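Local coordinates for uncharacterized protein lp_2664 (Lactobacillus plantarum WCFS1, PDB 2PJQ) that is of unknown function but carries an HD domain, and so is possibly a metal-dependent phosphohydrolase, at residues B[6-12]-B[52-58]. Residues are numbered along the deposited sequence.
Sequences MITETQL and NLNLTLA
Two helix starts meet here: residues 6-8 are extended and lead into a helix from Glu9, while Asn52 is the N-cap of the helix that runs through 53-58. CA atoms come closest at Ile7–Asn54 (5.7 Å) and Leu12–Ala58 (6.0 Å). The polar link is Asn54, chi1 m, whose amide has two N–H groups to give: ND2 donates to Ile7 O (2.7 Å) and to Glu9 OE1 (3.1 Å). Ile7 lies before the helix, so its carbonyl is available to a side chain, and Glu9 is long enough to curl back from a sideways CB. Thr8 and Gln11 form a capping box, with Thr8 N donating to Gln11 OE1 (2.9 Å) and Gln11 N weakly to Thr8 OG1 (3.3 Å); it turns the chain into the first helix, 9-22, set against helix 53-62 of the all-helical HD-domain fold. Apolar contacts lie beside Asn54. Ile7, m/t, extends CD1 to Ala58 CB (3.5 Å) and Leu55 CB (4.3 Å), the small alanine admitting the longer branch; Ile98 of helix 92-102 also touches Ile7. One turn into its helix, Leu12 directs CB toward 52-58 and brings CD2 to Leu57 CB (4.2 Å); its CD1 makes van der Waals contact with Asn54 OD1 (3.6 Å).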
loop_
_atom_site.group_PDB
_atom_site.type_symbol
_atom_site.label_atom_id
_atom_site.label_comp_id
_atom_site.label_asym_id
_atom_site.label_seq_id
_atom_site.Cartn_x
_atom_site.Cartn_y
_atom_site.Cartn_z
HETATM N N MSE B 6 -37.827 11.638 10.140
HETATM C CA MSE B 6 -36.553 10.873 10.002
HETATM C C MSE B 6 -35.377 11.834 10.093
HETATM O O MSE B 6 -35.487 12.882 10.720
HETATM C CB MSE B 6 -36.517 10.137 8.653
HETATM C CG MSE B 6 -37.666 9.153 8.435
HETATM SE SE MSE B 6 -37.710 7.775 9.798
HETATM C CE MSE B 6 -38.944 8.592 11.063
ATOM N N ILE B 7 -34.256 11.477 9.473
ATOM C CA ILE B 7 -33.084 12.345 9.497
ATOM C C ILE B 7 -33.301 13.474 8.510
ATOM O O ILE B 7 -33.529 13.235 7.327
ATOM C CB ILE B 7 -31.801 11.586 9.121
ATOM C CG1 ILE B 7 -31.603 10.411 10.074
ATOM C CG2 ILE B 7 -30.596 12.514 9.215
ATOM C CD1 ILE B 7 -30.322 9.650 9.829
ATOM N N THR B 8 -33.231 14.703 9.006
ATOM C CA THR B 8 -33.444 15.888 8.178
ATOM C C THR B 8 -32.211 16.328 7.412
ATOM O O THR B 8 -31.077 16.105 7.844
ATOM C CB THR B 8 -33.908 17.085 9.019
ATOM O OG1 THR B 8 -32.902 17.408 9.981
ATOM C CG2 THR B 8 -35.197 16.763 9.729
ATOM N N GLU B 9 -32.454 16.990 6.287
ATOM C CA GLU B 9 -31.391 17.468 5.423
ATOM C C GLU B 9 -30.363 18.326 6.169
ATOM O O GLU B 9 -29.196 18.389 5.783
ATOM C CB GLU B 9 -31.990 18.250 4.256
ATOM C CG GLU B 9 -31.214 18.066 2.965
ATOM C CD GLU B 9 -31.629 16.825 2.162
ATOM O OE1 GLU B 9 -32.145 15.844 2.752
ATOM O OE2 GLU B 9 -31.421 16.839 0.928
ATOM N N THR B 10 -30.798 18.978 7.241
ATOM C CA THR B 10 -29.909 19.819 8.028
ATOM C C THR B 10 -29.026 18.954 8.894
ATOM O O THR B 10 -27.832 19.207 9.046
ATOM C CB THR B 10 -30.696 20.759 8.955
ATOM O OG1 THR B 10 -31.304 21.787 8.174
ATOM C CG2 THR B 10 -29.784 21.393 9.983
ATOM N N GLN B 11 -29.635 17.934 9.481
ATOM C CA GLN B 11 -28.908 17.038 10.342
ATOM C C GLN B 11 -27.952 16.262 9.473
ATOM O O GLN B 11 -26.810 16.009 9.870
ATOM C CB GLN B 11 -29.867 16.089 11.039
ATOM C CG GLN B 11 -30.939 16.780 11.854
ATOM C CD GLN B 11 -31.916 15.799 12.489
ATOM O OE1 GLN B 11 -32.440 14.904 11.815
ATOM N NE2 GLN B 11 -32.175 15.971 13.788
ATOM N N LEU B 12 -28.408 15.896 8.275
ATOM C CA LEU B 12 -27.559 15.138 7.370
ATOM C C LEU B 12 -26.271 15.907 7.176
ATOM O O LEU B 12 -25.198 15.420 7.547
ATOM C CB LEU B 12 -28.236 14.916 6.017
ATOM C CG LEU B 12 -28.011 13.534 5.375
ATOM C CD1 LEU B 12 -28.447 13.550 3.901
ATOM C CD2 LEU B 12 -26.550 13.144 5.486
ATOM N N ASN B 52 -34.352 4.441 2.267
ATOM C CA ASN B 52 -34.440 5.760 2.851
ATOM C C ASN B 52 -33.064 6.391 2.628
ATOM O O ASN B 52 -32.050 5.870 3.088
ATOM C CB ASN B 52 -34.721 5.680 4.342
ATOM C CG ASN B 52 -34.615 7.033 5.005
ATOM O OD1 ASN B 52 -35.430 7.923 4.755
ATOM N ND2 ASN B 52 -33.595 7.212 5.831
ATOM N N LEU B 53 -33.035 7.514 1.925
ATOM C CA LEU B 53 -31.784 8.189 1.622
ATOM C C LEU B 53 -31.013 8.706 2.824
ATOM O O LEU B 53 -29.932 8.203 3.125
ATOM C CB LEU B 53 -32.046 9.348 0.669
ATOM C CG LEU B 53 -30.863 9.800 -0.172
ATOM C CD1 LEU B 53 -30.445 8.661 -1.099
ATOM C CD2 LEU B 53 -31.253 11.032 -0.969
ATOM N N ASN B 54 -31.570 9.708 3.506
ATOM C CA ASN B 54 -30.925 10.321 4.675
ATOM C C ASN B 54 -30.431 9.419 5.800
ATOM O O ASN B 54 -29.464 9.760 6.467
ATOM C CB ASN B 54 -31.837 11.387 5.273
ATOM C CG ASN B 54 -32.055 12.541 4.332
ATOM O OD1 ASN B 54 -31.753 12.442 3.136
ATOM N ND2 ASN B 54 -32.594 13.641 4.852
ATOM N N LEU B 55 -31.086 8.293 6.045
ATOM C CA LEU B 55 -30.618 7.410 7.101
ATOM C C LEU B 55 -29.362 6.758 6.550
ATOM O O LEU B 55 -28.342 6.658 7.240
ATOM C CB LEU B 55 -31.649 6.320 7.399
ATOM C CG LEU B 55 -31.587 5.488 8.690
ATOM C CD1 LEU B 55 -32.357 4.193 8.470
ATOM C CD2 LEU B 55 -30.165 5.171 9.087
ATOM N N THR B 56 -29.458 6.310 5.294
ATOM C CA THR B 56 -28.369 5.630 4.599
ATOM C C THR B 56 -27.065 6.416 4.601
ATOM O O THR B 56 -26.058 5.957 5.133
ATOM C CB THR B 56 -28.749 5.332 3.120
ATOM O OG1 THR B 56 -29.891 4.475 3.080
ATOM C CG2 THR B 56 -27.621 4.621 2.397
ATOM N N LEU B 57 -27.081 7.602 4.006
ATOM C CA LEU B 57 -25.865 8.395 3.922
ATOM C C LEU B 57 -25.351 8.689 5.306
ATOM O O LEU B 57 -24.147 8.603 5.551
ATOM C CB LEU B 57 -26.109 9.700 3.168
ATOM C CG LEU B 57 -26.779 9.516 1.815
ATOM C CD1 LEU B 57 -26.847 10.847 1.103
ATOM C CD2 LEU B 57 -26.002 8.493 0.998
ATOM N N ALA B 58 -26.269 9.039 6.204
ATOM C CA ALA B 58 -25.917 9.351 7.579
ATOM C C ALA B 58 -25.065 8.206 8.103
ATOM O O ALA B 58 -23.913 8.414 8.503
ATOM C CB ALA B 58 -27.163 9.511 8.410
#